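PDB 7B4P: superoxide dismutase [Cu-Zn] from Bacteroidetes bacterium GWA2_30_7, which probably catalyses the dismutation of superoxide radicals into molecular oxygen and hydrogen peroxide at a paired copper and zinc site. Local coordinates for residues S122-K127 and V144-I149; F50-C55 and G68-E73; G46-H51 and I93-N98. All coordinates share one frame; numbering follows the deposited sequence.

Overall arrangement
The three contacts illustrate how an antiparallel beta sheet carries a metal site. Strands 89-95, 46-53, 122-126 and 143-151 are successive neighbours in that sheet: interaction 3 joins the first two and interaction 1 the last two, their centres about 13 Å apart. Interaction 2 ties the end of strand 46-53 to the loop that follows it, about 11 Å from interaction 1 and about 19 Å from interaction 3 between centres. Interactions 2 and 3 start from the same strand and share Phe50 and His51; interaction 1 opens after both have closed. Copper takes its ligands His51 and His53 from strand 46-53 and His126 from strand 122-126, so two adjacent strands fix its position.

Interaction 1: S122-K127 and V144-I149; sequences SMIVHK and VACGVI. With CU (copper (II) ion), chain E.
A classic beta bulge joins Val125 on strand 122-126 to both Val144 and Ala145 on strand 144-148, one residue before the copper ligand His126. Val125 O accepts Val144 N at 2.8 Å and, weakly, Ala145 N at 3.4 Å, while Val125 N donates back to Ala145 O. Beyond the bulge the antiparallel pairing is regular, with Met123 and Gly147 exchanging two backbone hydrogen bonds.

The side chains divide between the two faces of the sheet. On one, Ile124 CG1 stands anti to its carbonyl carbon (chi1 -68°) and a second bend at chi2 (-70°) turns CD1 toward the neighbouring strand, 3.5 Å from Cys146 SG. That sulfur is fixed by a disulfide to Cys58. The other branch of Ile124 does different work: CG2 sits over one face of the His126 imidazole, 3.5 Å above the ring plane and offset toward the rim. His126 NE2 binds copper at 2.1 Å and ND1 is hydrogen-bonded to Gly141 O, so the ring has the metal on one nitrogen and a hydrogen bond on the other.

On the opposite face, Val125 CG1 meets Val144 CG2 at 3.9 Å, and Val125 CB lies near Ala145 CB. Farther along, Met123 CG, anti to its carbonyl carbon, lies 4.0 Å from Ile149 CG1; beyond it the chain bends away, in an interior also lined by Cys11, Ile25 and Phe27. Hydrophobic packing on one side and a metal ligand on the other is the arrangement of the Greek-key beta barrel of copper-zinc superoxide dismutases.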
ATOM      1  N   SER A 122      -2.572  -1.459   6.834  1.00 77.31           N
ATOM      2  CA  SER A 122      -2.137  -0.039   6.844  1.00 75.54           C
ATOM      3  C   SER A 122      -1.240   0.234   8.056  1.00 74.93           C
ATOM      4  O   SER A 122      -1.472  -0.375   9.114  1.00 75.72           O
ATOM      5  CB  SER A 122      -3.320   0.894   6.828  1.00 76.36           C
ATOM      6  OG  SER A 122      -4.196   0.626   7.911  1.00 78.25           O
ATOM      7  N   MET A 123      -0.243   1.104   7.877  1.00 73.87           N
ATOM      8  CA  MET A 123       0.513   1.774   8.968  1.00 73.57           C
ATOM      9  C   MET A 123      -0.171   3.115   9.252  1.00 72.52           C
ATOM     10  O   MET A 123      -0.505   3.815   8.279  1.00 70.88           O
ATOM     11  CB  MET A 123       1.973   2.030   8.570  1.00 73.26           C
ATOM     12  CG  MET A 123       2.847   0.782   8.537  1.00 74.43           C
ATOM     13  SD  MET A 123       3.068  -0.004  10.160  1.00 77.48           S
ATOM     14  CE  MET A 123       3.434   1.417  11.189  1.00 76.99           C
ATOM     15  N   ILE A 124      -0.380   3.441  10.529  1.00 73.32           N
ATOM     16  CA  ILE A 124      -0.952   4.742  10.991  1.00 73.96           C
ATOM     17  C   ILE A 124      -0.011   5.346  12.038  1.00 73.31           C
ATOM     18  O   ILE A 124       0.329   4.639  13.009  1.00 74.06           O
ATOM     19  CB  ILE A 124      -2.380   4.558  11.545  1.00 76.69           C
ATOM     20  CG1 ILE A 124      -3.378   4.183  10.446  1.00 77.41           C
ATOM     21  CG2 ILE A 124      -2.835   5.790  12.315  1.00 77.67           C
ATOM     22  CD1 ILE A 124      -3.684   5.304   9.476  1.00 76.85           C
ATOM     23  N   VAL A 125       0.392   6.601  11.835  1.00 72.36           N
ATOM     24  CA  VAL A 125       1.112   7.431  12.844  1.00 72.24           C
ATOM     25  C   VAL A 125       0.088   8.391  13.456  1.00 73.48           C
ATOM     26  O   VAL A 125      -0.666   9.021  12.684  1.00 72.45           O
ATOM     27  CB  VAL A 125       2.306   8.177  12.222  1.00 71.26           C
ATOM     28  CG1 VAL A 125       3.143   8.869  13.286  1.00 72.22           C
ATOM     29  CG2 VAL A 125       3.173   7.249  11.386  1.00 70.32           C
ATOM     30  N   HIS A 126       0.051   8.472  14.789  1.00 75.39           N
ATOM     31  CA  HIS A 126      -0.930   9.280  15.562  1.00 78.02           C
ATOM     32  C   HIS A 126      -0.297  10.614  15.971  1.00 78.48           C
ATOM     33  O   HIS A 126       0.944  10.711  15.956  1.00 77.75           O
ATOM     34  CB  HIS A 126      -1.442   8.484  16.768  1.00 80.25           C
ATOM     35  CG  HIS A 126      -2.269   7.302  16.392  1.00 81.04           C
ATOM     36  ND1 HIS A 126      -3.644   7.369  16.281  1.00 82.88           N
ATOM     37  CD2 HIS A 126      -1.925   6.031  16.091  1.00 80.73           C
ATOM     38  CE1 HIS A 126      -4.112   6.187  15.933  1.00 83.57           C
ATOM     39  NE2 HIS A 126      -3.078   5.347  15.813  1.00 82.22           N
ATOM     40  N   LYS A 127      -1.132  11.595  16.319  1.00 80.37           N
ATOM     41  CA  LYS A 127      -0.709  12.957  16.743  1.00 81.37           C
ATOM     42  C   LYS A 127      -0.055  12.881  18.127  1.00 82.40           C
ATOM     43  O   LYS A 127       1.003  13.510  18.312  1.00 82.37           O
ATOM     44  CB  LYS A 127      -1.914  13.901  16.766  1.00 83.85           C
ATOM     45  CG  LYS A 127      -1.602  15.345  17.130  1.00 85.71           C
ATOM     46  CD  LYS A 127      -2.799  16.260  16.999  1.00 88.52           C
ATOM     47  CE  LYS A 127      -2.421  17.725  16.953  1.00 90.27           C
ATOM     48  NZ  LYS A 127      -3.582  18.574  16.601  0.50 93.14           N
ATOM     49  N   VAL A 144      -2.095  11.268  11.772  1.00 72.85           N
ATOM     50  CA  VAL A 144      -1.318  12.329  11.061  1.00 72.42           C
ATOM     51  C   VAL A 144      -0.767  11.776   9.740  1.00 71.18           C
ATOM     52  O   VAL A 144      -0.498  12.593   8.840  1.00 71.83           O
ATOM     53  CB  VAL A 144      -0.200  12.905  11.951  1.00 72.39           C
ATOM     54  CG1 VAL A 144      -0.748  13.397  13.283  1.00 74.54           C
ATOM     55  CG2 VAL A 144       0.936  11.918  12.179  1.00 70.70           C
ATOM     56  N   ALA A 145      -0.599  10.456   9.617  1.00 70.50           N
ATOM     57  CA  ALA A 145      -0.086   9.801   8.390  1.00 69.71           C
ATOM     58  C   ALA A 145      -0.673   8.392   8.245  1.00 70.18           C
ATOM     59  O   ALA A 145      -0.956   7.755   9.275  1.00 71.13           O
ATOM     60  CB  ALA A 145       1.422   9.766   8.415  1.00 68.71           C
ATOM     61  N   CYS A 146      -0.834   7.942   6.998  1.00 70.58           N
ATOM     62  CA  CYS A 146      -1.355   6.606   6.601  1.00 71.31           C
ATOM     63  C   CYS A 146      -0.476   6.033   5.483  1.00 69.56           C
ATOM     64  O   CYS A 146       0.072   6.825   4.698  1.00 69.03           O
ATOM     65  CB  CYS A 146      -2.801   6.705   6.124  1.00 73.83           C
ATOM     66  SG  CYS A 146      -3.633   5.102   5.964  1.00 76.09           S
ATOM     67  N   GLY A 147      -0.361   4.706   5.418  1.00 69.30           N
ATOM     68  CA  GLY A 147       0.346   3.980   4.346  1.00 68.75           C
ATOM     69  C   GLY A 147      -0.060   2.516   4.330  1.00 69.74           C
ATOM     70  O   GLY A 147      -0.427   2.002   5.401  1.00 70.76           O
ATOM     71  N   VAL A 148      -0.004   1.872   3.161  1.00 69.86           N
ATOM     72  CA  VAL A 148      -0.343   0.429   2.974  1.00 71.08           C
ATOM     73  C   VAL A 148       0.961  -0.373   2.905  1.00 70.61           C
ATOM     74  O   VAL A 148       1.901   0.070   2.211  1.00 70.12           O
ATOM     75  CB  VAL A 148      -1.217   0.213   1.723  1.00 72.53           C
ATOM     76  CG1 VAL A 148      -1.543  -1.255   1.494  1.00 74.45           C
ATOM     77  CG2 VAL A 148      -2.498   1.032   1.786  1.00 73.52           C
ATOM     78  N   ILE A 149       1.006  -1.511   3.605  1.00 71.41           N
ATOM     79  CA  ILE A 149       2.164  -2.451   3.645  1.00 71.78           C
ATOM     80  C   ILE A 149       2.101  -3.331   2.393  1.00 72.97           C
ATOM     81  O   ILE A 149       1.083  -4.022   2.214  1.00 75.02           O
ATOM     82  CB  ILE A 149       2.149  -3.286   4.944  1.00 73.04           C
ATOM     83  CG1 ILE A 149       2.187  -2.394   6.188  1.00 72.42           C
ATOM     84  CG2 ILE A 149       3.281  -4.303   4.952  1.00 74.13           C
ATOM     85  CD1 ILE A 149       1.730  -3.080   7.454  1.00 74.45           C
TER
HETATM   86 CU    CU E 201      -3.103   3.310  15.516  1.00 90.29          CU

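Interaction 2: F50-C55 and G68-E73; sequences FHIHEC and GHFNPE. With CU (copper (II) ion), chain E; ZN (zinc ion), chain F.
Backbone hydrogen bonds set Ile52 and Glu54 against Gly68 and Phe70. Phe70 N donates to Ile52 O at 2.9 Å and Glu54 N to Gly68 O at 2.9 Å. A side chain adds a third bond: Glu54 CG lies between its backbone N and carbonyl carbon and the chain then runs extended, which brings OE2 within 3.1 Å of Gly68 N. The amide reaches the anti side of the carboxylate, 24° out of its plane. A leucine here would remove the carboxylate and is likely to leave Gly68 N without this acceptor, with the backbone bond from Glu54 N to Gly68 O still tying the two residues together.

Metal bonds come next. Copper is held by His51 ND1 at 2.2 Å and His53 NE2 at 2.1 Å, with His126 as the third ligand, and zinc by His69 ND1 at 2.0 Å together with His77, His86 and Asp89. Outside the site, Asp130 holds His51 NE2 and Gly67 O holds His53 ND1, second-shell bonds that fix how both rings are turned.

The rings also pack together. His69 presents its edge to the face of His53, an offset edge-to-face pair with planes at 61°. Its CE1 meanwhile stands over the centre of the His51 ring, with those planes inclined at 35°, and His51 CB sits over the His69 face in a CH-pi contact.

Apolar packing is slight: Ile52 CG2 touches Phe70 CB at 3.9 Å. His69 probably corresponds to the bridging histidine of copper-zinc superoxide dismutases, though its NE2 lies 2.9 Å from copper, longer than the ligand bonds.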
ATOM      1  N   PHE A  50       2.164   4.465  16.849  1.00 76.80           N
ATOM      2  CA  PHE A  50       2.723   3.769  15.662  1.00 75.36           C
ATOM      3  C   PHE A  50       2.143   2.350  15.634  1.00 76.76           C
ATOM      4  O   PHE A  50       2.575   1.514  16.455  1.00 78.91           O
ATOM      5  CB  PHE A  50       4.251   3.806  15.752  1.00 74.92           C
ATOM      6  CG  PHE A  50       5.004   3.361  14.524  1.00 73.90           C
ATOM      7  CD1 PHE A  50       4.947   4.097  13.350  1.00 72.29           C
ATOM      8  CD2 PHE A  50       5.816   2.237  14.559  1.00 74.88           C
ATOM      9  CE1 PHE A  50       5.659   3.697  12.229  1.00 71.39           C
ATOM     10  CE2 PHE A  50       6.523   1.836  13.436  1.00 73.92           C
ATOM     11  CZ  PHE A  50       6.444   2.567  12.273  1.00 72.17           C
ATOM     12  N   HIS A  51       1.168   2.100  14.752  1.00 76.08           N
ATOM     13  CA  HIS A  51       0.349   0.856  14.733  1.00 77.48           C
ATOM     14  C   HIS A  51       0.120   0.365  13.300  1.00 76.63           C
ATOM     15  O   HIS A  51       0.161   1.193  12.369  1.00 73.91           O
ATOM     16  CB  HIS A  51      -1.006   1.086  15.415  1.00 79.23           C
ATOM     17  CG  HIS A  51      -0.930   1.742  16.752  1.00 79.87           C
ATOM     18  ND1 HIS A  51      -1.593   2.921  17.031  1.00 79.62           N
ATOM     19  CD2 HIS A  51      -0.287   1.391  17.885  1.00 81.37           C
ATOM     20  CE1 HIS A  51      -1.359   3.270  18.279  1.00 81.10           C
ATOM     21  NE2 HIS A  51      -0.560   2.348  18.824  1.00 82.16           N
ATOM     22  N   ILE A  52      -0.131  -0.941  13.156  1.00 79.12           N
ATOM     23  CA  ILE A  52      -0.718  -1.571  11.936  1.00 79.90           C
ATOM     24  C   ILE A  52      -2.236  -1.652  12.144  1.00 82.40           C
ATOM     25  O   ILE A  52      -2.656  -2.229  13.164  1.00 85.28           O
ATOM     26  CB  ILE A  52      -0.091  -2.955  11.666  1.00 81.37           C
ATOM     27  CG1 ILE A  52       1.417  -2.861  11.415  1.00 79.97           C
ATOM     28  CG2 ILE A  52      -0.810  -3.660  10.524  1.00 82.51           C
ATOM     29  CD1 ILE A  52       2.144  -4.184  11.514  1.00 82.03           C
ATOM     30  N   HIS A  53      -3.020  -1.082  11.225  1.00 82.45           N
ATOM     31  CA  HIS A  53      -4.506  -1.042  11.273  1.00 85.74           C
ATOM     32  C   HIS A  53      -5.078  -2.069  10.287  1.00 87.67           C
ATOM     33  O   HIS A  53      -4.385  -2.394   9.311  1.00 85.81           O
ATOM     34  CB  HIS A  53      -5.004   0.390  11.028  1.00 84.98           C
ATOM     35  CG  HIS A  53      -4.772   1.309  12.179  1.00 85.20           C
ATOM     36  ND1 HIS A  53      -5.797   2.012  12.780  1.00 87.02           N
ATOM     37  CD2 HIS A  53      -3.645   1.632  12.852  1.00 83.80           C
ATOM     38  CE1 HIS A  53      -5.310   2.737  13.765  1.00 86.93           C
ATOM     39  NE2 HIS A  53      -3.992   2.521  13.832  1.00 84.75           N
ATOM     40  N   GLU A  54      -6.296  -2.557  10.547  1.00 91.73           N
ATOM     41  CA  GLU A  54      -6.873  -3.774   9.905  1.00 95.04           C
ATOM     42  C   GLU A  54      -7.114  -3.538   8.406  1.00 93.66           C
ATOM     43  O   GLU A  54      -6.842  -4.471   7.627  1.00 93.74           O
ATOM     44  CB  GLU A  54      -8.150  -4.223  10.624  1.00100.11           C
ATOM     45  CG  GLU A  54      -9.312  -3.248  10.513  1.00101.53           C
ATOM     46  CD  GLU A  54     -10.456  -3.537  11.469  1.00106.33           C
ATOM     47  OE1 GLU A  54     -10.766  -4.730  11.664  1.00109.87           O
ATOM     48  OE2 GLU A  54     -11.032  -2.571  12.018  1.00107.17           O
ATOM     49  N   CYS A  55      -7.608  -2.359   8.015  1.00 92.57           N
ATOM     50  CA  CYS A  55      -7.935  -2.014   6.602  1.00 91.98           C
ATOM     51  C   CYS A  55      -6.769  -1.244   5.969  1.00 88.47           C
ATOM     52  O   CYS A  55      -6.274  -0.290   6.601  1.00 86.88           O
ATOM     53  CB  CYS A  55      -9.234  -1.219   6.507  1.00 93.65           C
ATOM     54  SG  CYS A  55     -10.721  -2.237   6.717  1.00 98.72           S
ATOM     55  N   GLY A  68      -9.712   0.154  12.704  1.00 96.81           N
ATOM     56  CA  GLY A  68      -9.110  -0.111  14.024  1.00 97.88           C
ATOM     57  C   GLY A  68      -7.753  -0.783  13.907  1.00 95.91           C
ATOM     58  O   GLY A  68      -7.317  -1.067  12.772  1.00 93.39           O
ATOM     59  N   HIS A  69      -7.110  -1.027  15.052  1.00 97.22           N
ATOM     60  CA  HIS A  69      -5.805  -1.728  15.177  1.00 96.09           C
ATOM     61  C   HIS A  69      -5.969  -3.165  14.673  1.00 97.45           C
ATOM     62  O   HIS A  69      -6.960  -3.808  15.061  1.00101.43           O
ATOM     63  CB  HIS A  69      -5.310  -1.679  16.630  1.00 98.25           C
ATOM     64  CG  HIS A  69      -4.966  -0.309  17.108  1.00 97.28           C
ATOM     65  ND1 HIS A  69      -4.163  -0.095  18.211  1.00 98.16           N
ATOM     66  CD2 HIS A  69      -5.292   0.915  16.634  1.00 96.05           C
ATOM     67  CE1 HIS A  69      -4.022   1.203  18.404  1.00 97.02           C
ATOM     68  NE2 HIS A  69      -4.704   1.844  17.448  1.00 95.78           N
ATOM     69  N   PHE A  70      -5.044  -3.634  13.833  1.00 95.11           N
ATOM     70  CA  PHE A  70      -5.042  -5.009  13.266  1.00 97.07           C
ATOM     71  C   PHE A  70      -4.956  -6.015  14.420  1.00100.33           C
ATOM     72  O   PHE A  70      -3.848  -6.233  14.949  1.00 99.37           O
ATOM     73  CB  PHE A  70      -3.903  -5.178  12.256  1.00 94.58           C
ATOM     74  CG  PHE A  70      -3.819  -6.547  11.631  1.00 96.89           C
ATOM     75  CD1 PHE A  70      -4.941  -7.145  11.078  1.00 99.34           C
ATOM     76  CD2 PHE A  70      -2.615  -7.236  11.587  1.00 96.85           C
ATOM     77  CE1 PHE A  70      -4.864  -8.405  10.505  1.00101.70           C
ATOM     78  CE2 PHE A  70      -2.539  -8.495  11.010  1.00 99.18           C
ATOM     79  CZ  PHE A  70      -3.663  -9.076  10.469  1.00101.73           C
ATOM     80  N   ASN A  71      -6.105  -6.592  14.795  1.00104.18           N
ATOM     81  CA  ASN A  71      -6.288  -7.437  16.004  1.00108.68           C
ATOM     82  C   ASN A  71      -7.080  -8.688  15.623  1.00112.98           C
ATOM     83  O   ASN A  71      -8.237  -8.841  16.013  1.00116.43           O
ATOM     84  CB  ASN A  71      -6.957  -6.633  17.124  1.00110.15           C
ATOM     85  CG  ASN A  71      -7.106  -7.403  18.418  1.00115.27           C
ATOM     86  OD1 ASN A  71      -6.408  -8.390  18.650  1.00117.02           O
ATOM     87  ND2 ASN A  71      -8.010  -6.954  19.273  1.00118.17           N
ATOM     88  N   PRO A  72      -6.479  -9.624  14.852  1.00112.99           N
ATOM     89  CA  PRO A  72      -7.180 -10.833  14.414  1.00117.36           C
ATOM     90  C   PRO A  72      -7.386 -11.893  15.509  1.00123.24           C
ATOM     91  O   PRO A  72      -8.082 -12.855  15.245  1.00127.18           O
ATOM     92  CB  PRO A  72      -6.261 -11.382  13.312  1.00115.33           C
ATOM     93  CG  PRO A  72      -4.879 -10.924  13.726  1.00112.01           C
ATOM     94  CD  PRO A  72      -5.097  -9.560  14.352  1.00109.37           C
ATOM     95  N   GLU A  73      -6.782 -11.702  16.688  1.00123.97           N
ATOM     96  CA  GLU A  73      -6.874 -12.629  17.851  1.00129.90           C
ATOM     97  C   GLU A  73      -7.843 -12.075  18.907  1.00132.17           C
ATOM     98  O   GLU A  73      -8.070 -12.781  19.909  1.00137.85           O
ATOM     99  CB  GLU A  73      -5.487 -12.856  18.455  1.00129.84           C
ATOM    100  CG  GLU A  73      -4.610 -13.777  17.626  1.00130.10           C
ATOM    101  CD  GLU A  73      -3.201 -13.950  18.171  1.00130.06           C
ATOM    102  OE1 GLU A  73      -2.444 -12.952  18.181  1.00125.75           O
ATOM    103  OE2 GLU A  73      -2.871 -15.076  18.602  1.00134.84           O
TER
HETATM  104 CU    CU E 201      -3.103   3.310  15.516  1.00 90.29          CU
HETATM  105 ZN    ZN F 202      -3.665  -1.639  19.435  1.00119.24          ZN

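Interaction 3: G46-H51 and I93-N98; sequences GKHGFH and ITADEN. With CU (copper (II) ion), chain E.
Phe50 packs against Ile93 where strand 46-51 runs beside strand 93-95, and its side chain can be followed atom by atom. CB lies 3.9 Å from the backbone N of Ile93. The next bond sets CG anti to the Phe50 backbone N (chi1 -170°), and CG comes to 4.2 Å from Ile93 CB, which stands over one face of the ring. CD1, on the rim, meets Ile93 CG2 at 4.0 Å; the two side chains are crossed rather than aligned. Beyond it CE1, and CZ at the tip, reach the CE methyl of Met123 on strand 122-126, and Ala38 and Leu103 supply further apolar neighbours to the side chain.

Ile93 CG2 serves two partners, since it also approaches the carbonyl O of His48. This apolar packing belongs to the interior of the Greek-key beta barrel of the copper-zinc superoxide dismutases, while His51, the very next residue on the strand after Phe50, turns to the copper side.

The backbones are joined as an antiparallel ladder. Gly46 N and Ala95 O are 3.0 Å apart and Ala95 N is 3.0 Å from Gly46 O, both bonds close to straight at hydrogen. His48 N donates to Ile93 O at 2.7 Å, and Ile93 N returns a bond to His48 O at 2.8 Å. Gly46 has a phi of 124°, a conformation in which a CB would press on the preceding carbonyl oxygen.

His48 sends its ring past Ala95 CB. ND1 is hydrogen-bonded to His126 O and NE2 to Ser44 O; with a carbonyl at each nitrogen, the imidazole may well be doubly protonated. On the other face of the sheet, Lys47 CE passes Thr94 OG1 at 3.7 Å, a van der Waals contact at the protein surface.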
ATOM      1  N   GLY A  46       8.531  14.676  19.905  1.00 83.88           N
ATOM      2  CA  GLY A  46       7.951  13.820  20.958  1.00 84.48           C
ATOM      3  C   GLY A  46       7.535  12.459  20.428  1.00 82.48           C
ATOM      4  O   GLY A  46       7.795  12.170  19.242  1.00 80.23           O
ATOM      5  N   LYS A  47       6.895  11.658  21.286  1.00 83.48           N
ATOM      6  CA  LYS A  47       6.475  10.260  20.997  1.00 82.33           C
ATOM      7  C   LYS A  47       5.140  10.293  20.244  1.00 80.96           C
ATOM      8  O   LYS A  47       4.265  11.094  20.622  1.00 81.72           O
ATOM      9  CB  LYS A  47       6.373   9.448  22.294  1.00 84.57           C
ATOM     10  CG  LYS A  47       7.534   9.628  23.266  1.00 86.53           C
ATOM     11  CD  LYS A  47       7.658   8.533  24.298  1.00 88.84           C
ATOM     12  CE  LYS A  47       8.360   7.299  23.772  1.00 88.17           C
ATOM     13  NZ  LYS A  47       8.651   6.335  24.858  0.50 90.96           N
ATOM     14  N   HIS A  48       5.004   9.454  19.214  1.00 79.11           N
ATOM     15  CA  HIS A  48       3.799   9.341  18.352  1.00 78.37           C
ATOM     16  C   HIS A  48       3.355   7.877  18.284  1.00 78.41           C
ATOM     17  O   HIS A  48       4.226   7.009  18.080  1.00 78.04           O
ATOM     18  CB  HIS A  48       4.088   9.900  16.954  1.00 76.69           C
ATOM     19  CG  HIS A  48       4.231  11.384  16.913  1.00 77.42           C
ATOM     20  ND1 HIS A  48       3.155  12.225  16.705  1.00 78.05           N
ATOM     21  CD2 HIS A  48       5.316  12.178  17.035  1.00 77.95           C
ATOM     22  CE1 HIS A  48       3.570  13.474  16.703  1.00 79.09           C
ATOM     23  NE2 HIS A  48       4.893  13.473  16.904  1.00 79.12           N
ATOM     24  N   GLY A  49       2.050   7.628  18.450  1.00 79.21           N
ATOM     25  CA  GLY A  49       1.423   6.306  18.255  1.00 79.09           C
ATOM     26  C   GLY A  49       1.762   5.738  16.888  1.00 76.50           C
ATOM     27  O   GLY A  49       1.654   6.483  15.897  1.00 74.26           O
ATOM     28  N   PHE A  50       2.164   4.465  16.849  1.00 76.80           N
ATOM     29  CA  PHE A  50       2.723   3.769  15.662  1.00 75.36           C
ATOM     30  C   PHE A  50       2.143   2.350  15.634  1.00 76.76           C
ATOM     31  O   PHE A  50       2.575   1.514  16.455  1.00 78.91           O
ATOM     32  CB  PHE A  50       4.251   3.806  15.752  1.00 74.92           C
ATOM     33  CG  PHE A  50       5.004   3.361  14.524  1.00 73.90           C
ATOM     34  CD1 PHE A  50       4.947   4.097  13.350  1.00 72.29           C
ATOM     35  CD2 PHE A  50       5.816   2.237  14.559  1.00 74.88           C
ATOM     36  CE1 PHE A  50       5.659   3.697  12.229  1.00 71.39           C
ATOM     37  CE2 PHE A  50       6.523   1.836  13.436  1.00 73.92           C
ATOM     38  CZ  PHE A  50       6.444   2.567  12.273  1.00 72.17           C
ATOM     39  N   HIS A  51       1.168   2.100  14.752  1.00 76.08           N
ATOM     40  CA  HIS A  51       0.349   0.856  14.733  1.00 77.48           C
ATOM     41  C   HIS A  51       0.120   0.365  13.300  1.00 76.63           C
ATOM     42  O   HIS A  51       0.161   1.193  12.369  1.00 73.91           O
ATOM     43  CB  HIS A  51      -1.006   1.086  15.415  1.00 79.23           C
ATOM     44  CG  HIS A  51      -0.930   1.742  16.752  1.00 79.87           C
ATOM     45  ND1 HIS A  51      -1.593   2.921  17.031  1.00 79.62           N
ATOM     46  CD2 HIS A  51      -0.287   1.391  17.885  1.00 81.37           C
ATOM     47  CE1 HIS A  51      -1.359   3.270  18.279  1.00 81.10           C
ATOM     48  NE2 HIS A  51      -0.560   2.348  18.824  1.00 82.16           N
ATOM     49  N   ILE A  93       6.756   5.783  18.013  1.00 81.46           N
ATOM     50  CA  ILE A  93       7.957   6.293  17.288  1.00 79.80           C
ATOM     51  C   ILE A  93       8.221   7.712  17.803  1.00 79.27           C
ATOM     52  O   ILE A  93       7.241   8.453  18.019  1.00 78.65           O
ATOM     53  CB  ILE A  93       7.775   6.225  15.756  1.00 78.28           C
ATOM     54  CG1 ILE A  93       9.098   6.470  15.029  1.00 78.17           C
ATOM     55  CG2 ILE A  93       6.681   7.172  15.271  1.00 77.42           C
ATOM     56  CD1 ILE A  93       9.104   6.016  13.588  1.00 77.06           C
ATOM     57  N   THR A  94       9.491   8.053  18.034  1.00 79.27           N
ATOM     58  CA  THR A  94       9.922   9.321  18.679  1.00 80.27           C
ATOM     59  C   THR A  94      10.576  10.228  17.634  1.00 79.05           C
ATOM     60  O   THR A  94      11.546   9.783  16.990  1.00 78.47           O
ATOM     61  CB  THR A  94      10.859   9.041  19.859  1.00 82.87           C
ATOM     62  OG1 THR A  94      10.204   8.097  20.708  1.00 84.85           O
ATOM     63  CG2 THR A  94      11.210  10.284  20.647  1.00 84.45           C
ATOM     64  N   ALA A  95      10.051  11.447  17.483  1.00 78.62           N
ATOM     65  CA  ALA A  95      10.585  12.506  16.597  1.00 78.24           C
ATOM     66  C   ALA A  95      11.468  13.448  17.422  1.00 80.01           C
ATOM     67  O   ALA A  95      11.066  13.801  18.547  1.00 81.31           O
ATOM     68  CB  ALA A  95       9.455  13.250  15.931  1.00 77.85           C
ATOM     69  N   ASP A  96      12.625  13.829  16.875  1.00 80.27           N
ATOM     70  CA  ASP A  96      13.595  14.756  17.514  1.00 82.29           C
ATOM     71  C   ASP A  96      13.110  16.197  17.303  1.00 83.31           C
ATOM     72  O   ASP A  96      12.014  16.382  16.734  1.00 81.15           O
ATOM     73  CB  ASP A  96      15.015  14.508  16.993  1.00 83.20           C
ATOM     74  CG  ASP A  96      15.197  14.718  15.498  1.00 82.47           C
ATOM     75  OD1 ASP A  96      14.404  15.478  14.909  1.00 82.36           O
ATOM     76  OD2 ASP A  96      16.132  14.109  14.933  1.00 82.83           O
ATOM     77  N   GLU A  97      13.903  17.177  17.745  1.00 86.46           N
ATOM     78  CA  GLU A  97      13.591  18.632  17.660  1.00 88.36           C
ATOM     79  C   GLU A  97      13.429  19.057  16.194  1.00 87.58           C
ATOM     80  O   GLU A  97      12.727  20.055  15.958  1.00 88.67           O
ATOM     81  CB  GLU A  97      14.677  19.463  18.355  1.00 92.09           C
ATOM     82  CG  GLU A  97      16.091  19.226  17.838  1.00 93.24           C
ATOM     83  CD  GLU A  97      17.068  20.381  18.011  0.50 97.00           C
ATOM     84  OE1 GLU A  97      16.684  21.426  18.584  0.50 98.81           O
ATOM     85  OE2 GLU A  97      18.216  20.230  17.563  0.50 98.22           O
ATOM     86  N   ASN A  98      14.052  18.334  15.258  1.00 86.46           N
ATOM     87  CA  ASN A  98      14.040  18.640  13.800  1.00 86.88           C
ATOM     88  C   ASN A  98      12.864  17.936  13.112  1.00 84.52           C
ATOM     89  O   ASN A  98      12.684  18.164  11.902  1.00 85.01           O
ATOM     90  CB  ASN A  98      15.355  18.238  13.128  1.00 87.61           C
ATOM     91  CG  ASN A  98      16.569  18.843  13.800  1.00 90.75           C
ATOM     92  OD1 ASN A  98      16.467  19.857  14.484  1.00 92.52           O
ATOM     93  ND2 ASN A  98      17.724  18.225  13.611  1.00 91.87           N
TER
HETATM   94 CU    CU E 201      -3.103   3.310  15.516  1.00 90.29          CU